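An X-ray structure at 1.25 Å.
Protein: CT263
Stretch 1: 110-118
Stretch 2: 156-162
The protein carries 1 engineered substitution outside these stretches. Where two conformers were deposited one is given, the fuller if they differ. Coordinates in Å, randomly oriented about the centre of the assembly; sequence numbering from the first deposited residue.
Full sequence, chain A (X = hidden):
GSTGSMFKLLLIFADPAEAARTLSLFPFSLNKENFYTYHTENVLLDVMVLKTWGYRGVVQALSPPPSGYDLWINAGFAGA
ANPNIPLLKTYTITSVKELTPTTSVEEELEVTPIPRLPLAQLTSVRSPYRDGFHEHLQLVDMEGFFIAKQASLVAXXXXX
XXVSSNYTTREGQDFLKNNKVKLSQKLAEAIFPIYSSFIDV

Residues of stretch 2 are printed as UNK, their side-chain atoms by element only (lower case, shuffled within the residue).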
# COMPACT_ATOMS: atom_id res chain seq x y z
N GLU A 110 22.78 -16.20 5.59
CA GLU A 110 21.83 -15.50 6.42
C GLU A 110 21.30 -14.28 5.68
O GLU A 110 22.01 -13.64 4.89
CB GLU A 110 22.49 -15.05 7.72
CG GLU A 110 21.51 -14.81 8.85
CD GLU A 110 20.94 -16.11 9.43
OE1 GLU A 110 20.00 -16.04 10.26
OE2 GLU A 110 21.47 -17.18 9.11
N VAL A 111 20.03 -13.96 5.95
CA VAL A 111 19.46 -12.73 5.44
C VAL A 111 18.82 -12.00 6.60
O VAL A 111 18.58 -12.54 7.68
CB VAL A 111 18.48 -12.91 4.26
CG1 VAL A 111 19.22 -13.17 2.96
CG2 VAL A 111 17.54 -14.02 4.54
N THR A 112 18.63 -10.70 6.39
CA THR A 112 18.25 -9.81 7.48
C THR A 112 16.74 -9.86 7.66
O THR A 112 16.00 -9.45 6.76
CB THR A 112 18.68 -8.40 7.15
OG1 THR A 112 20.11 -8.37 7.01
CG2 THR A 112 18.25 -7.42 8.24
N PRO A 113 16.22 -10.31 8.81
CA PRO A 113 14.77 -10.42 8.94
C PRO A 113 14.10 -9.06 9.10
O PRO A 113 14.62 -8.14 9.72
CB PRO A 113 14.57 -11.27 10.21
CG PRO A 113 15.90 -11.81 10.53
CD PRO A 113 16.90 -10.83 10.00
N ILE A 114 12.92 -8.97 8.52
CA ILE A 114 12.10 -7.77 8.56
C ILE A 114 11.28 -7.80 9.85
O ILE A 114 10.70 -8.84 10.17
CB ILE A 114 11.18 -7.74 7.34
CG1 ILE A 114 12.05 -7.50 6.11
CG2 ILE A 114 10.06 -6.69 7.48
CD1 ILE A 114 11.43 -7.95 4.87
N PRO A 115 11.19 -6.69 10.56
CA PRO A 115 10.40 -6.67 11.80
C PRO A 115 8.94 -7.03 11.56
O PRO A 115 8.35 -6.70 10.52
CB PRO A 115 10.51 -5.22 12.27
CG PRO A 115 11.71 -4.67 11.60
CD PRO A 115 11.85 -5.39 10.31
N ARG A 116 8.35 -7.72 12.54
CA ARG A 116 6.93 -8.00 12.65
C ARG A 116 6.41 -9.01 11.63
O ARG A 116 5.19 -9.22 11.55
CB ARG A 116 6.08 -6.74 12.64
CG ARG A 116 6.27 -5.97 13.93
CD ARG A 116 5.49 -4.69 13.98
NE ARG A 116 5.91 -3.76 12.94
CZ ARG A 116 6.89 -2.87 13.06
NH1 ARG A 116 7.59 -2.78 14.19
NH2 ARG A 116 7.19 -2.07 12.05
N LEU A 117 7.26 -9.62 10.88
CA LEU A 117 6.89 -10.75 10.03
C LEU A 117 7.36 -12.04 10.67
O LEU A 117 8.42 -12.07 11.32
CB LEU A 117 7.47 -10.64 8.62
CG LEU A 117 6.80 -9.57 7.73
CD1 LEU A 117 7.57 -9.45 6.42
CD2 LEU A 117 5.35 -9.89 7.44
N PRO A 118 6.59 -13.12 10.53
CA PRO A 118 7.03 -14.41 11.06
C PRO A 118 8.19 -14.97 10.28
O PRO A 118 8.35 -14.73 9.08
CB PRO A 118 5.79 -15.29 10.91
CG PRO A 118 5.04 -14.68 9.78
CD PRO A 118 5.31 -13.22 9.82
N UNK A 156 25.71 -4.73 0.67
CA UNK A 156 24.43 -4.13 0.94
C UNK A 156 23.58 -5.12 1.72
O UNK A 156 23.40 -6.26 1.25
s UNK A 156 22.27 -2.85 -0.18
c UNK A 156 23.76 -3.79 -0.37
N UNK A 157 22.95 -4.73 2.83
CA UNK A 157 22.06 -5.68 3.51
C UNK A 157 20.91 -6.09 2.60
O UNK A 157 20.44 -5.32 1.75
c UNK A 157 22.37 -3.66 4.81
c UNK A 157 22.96 -3.40 3.47
c UNK A 157 21.54 -4.89 4.72
N UNK A 158 20.46 -7.34 2.76
CA UNK A 158 19.39 -7.92 1.96
C UNK A 158 18.36 -8.56 2.87
O UNK A 158 18.72 -9.33 3.77
c UNK A 158 19.94 -9.00 1.02
s UNK A 158 18.79 -9.65 -0.19
N UNK A 159 17.09 -8.24 2.64
CA UNK A 159 15.98 -8.85 3.34
C UNK A 159 15.06 -9.49 2.32
O UNK A 159 15.09 -9.15 1.15
c UNK A 159 15.19 -7.81 4.14
o UNK A 159 15.97 -7.21 5.13
N UNK A 160 14.26 -10.44 2.78
CA UNK A 160 13.37 -11.19 1.92
C UNK A 160 12.00 -11.29 2.54
O UNK A 160 11.86 -11.54 3.73
c UNK A 160 13.85 -12.61 1.76
s UNK A 160 15.37 -14.43 0.56
c UNK A 160 16.92 -14.21 -0.30
c UNK A 160 14.85 -12.76 0.70
N UNK A 161 11.00 -11.08 1.70
CA UNK A 161 9.59 -11.31 2.01
C UNK A 161 9.14 -12.39 1.04
O UNK A 161 9.27 -12.24 -0.17
c UNK A 161 7.29 -10.34 2.04
c UNK A 161 8.67 -7.53 2.25
c UNK A 161 8.75 -10.05 1.76
c UNK A 161 9.23 -8.90 2.64
N UNK A 162 8.61 -13.49 1.58
CA UNK A 162 8.10 -14.56 0.74
C UNK A 162 6.69 -14.90 1.20
O UNK A 162 6.46 -15.14 2.38
c UNK A 162 11.76 -14.70 -1.72
c UNK A 162 10.51 -15.45 -1.25
c UNK A 162 10.41 -15.51 0.27
c UNK A 162 9.00 -15.79 0.80
n UNK A 162 12.06 -14.89 -3.15
O HOH W 1 14.63 -11.46 5.45
O HOH W 2 21.68 -9.11 4.79

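Position 156 carries one carbon and then one sulfur, unbranched, and its side chain does not reach stretch 1, so the contact asks nothing of it. That is a cysteine, Cys 156.

Position 157 has three side-chain carbons that close a ring onto its own backbone N, and its CB lies 4.4 Å from Thr 112 OG1. Only proline closes such a ring. Pro 157 makes a slight contact, and having no amide hydrogen it brings no backbone donor to the pairing.

Position 158 again shows one carbon and one sulfur, and a strand begins here. The sulfur makes no close approach to stretch 1; the backbone does the work, the carbonyl O accepting a nearly straight hydrogen bond from Thr 112 N at 3.0 Å, with an angle of 168° at the hydrogen. The residue is Cys 158.

Position 159 has one carbon and one oxygen. The oxygen lies 2.8 Å from Thr 112 O, and since a carbonyl can only accept, the hydroxyl must donate. A two-atom side chain ending in oxygen is serine: Ser 159, in rotamer m, whose CB also packs 3.7 Å from Ile 114 CG1.

At position 160 three carbons and a sulfur form an unbranched chain, the sulfur next to last, and the end carbon lies near Val 111 CG1. This is methionine. Met 160 is extended at chi2 and chi3, and its terminal CE lies 4.1 Å from Val 111 CG1.

Position 161 has four carbons, forked at the first, with one arm two carbons long; its side chain comes close to Ile 114 CD1 and Leu 117 CD1. This is a beta-branched isoleucine. Ile 161 CG1 lies 3.3 Å from Ile 114 CD1, a tight apolar approach, and 4.2 Å from Leu 117 CD1.

Position 162 has four carbons in a row ending in nitrogen and does not touch stretch 1. This makes it Lys 162, and its NZ is hydrogen-bonded elsewhere in the structure.

The rule here is a short backbone register eked out by a side chain and water. Thr 112 lies opposite Ser 159, their CA atoms 4.8 Å apart, but Thr 112 O is 4.5 Å from Met 160 N, too far for a direct bond. Water 1 bridges that gap, 2.8 Å from Thr 112 O and accepting from Met 160 N at 2.9 Å, while Ser 159 OG serves the same carbonyl. Water 2 likewise joins Thr 112 OG1 to Cys 158 N, at 2.8 and 3.0 Å. Around this polar centre, Val 111, Ile 114 and Leu 117 point toward the strand and supply the apolar packing.

Stretch 2, residues 156-162: CPCSMIK
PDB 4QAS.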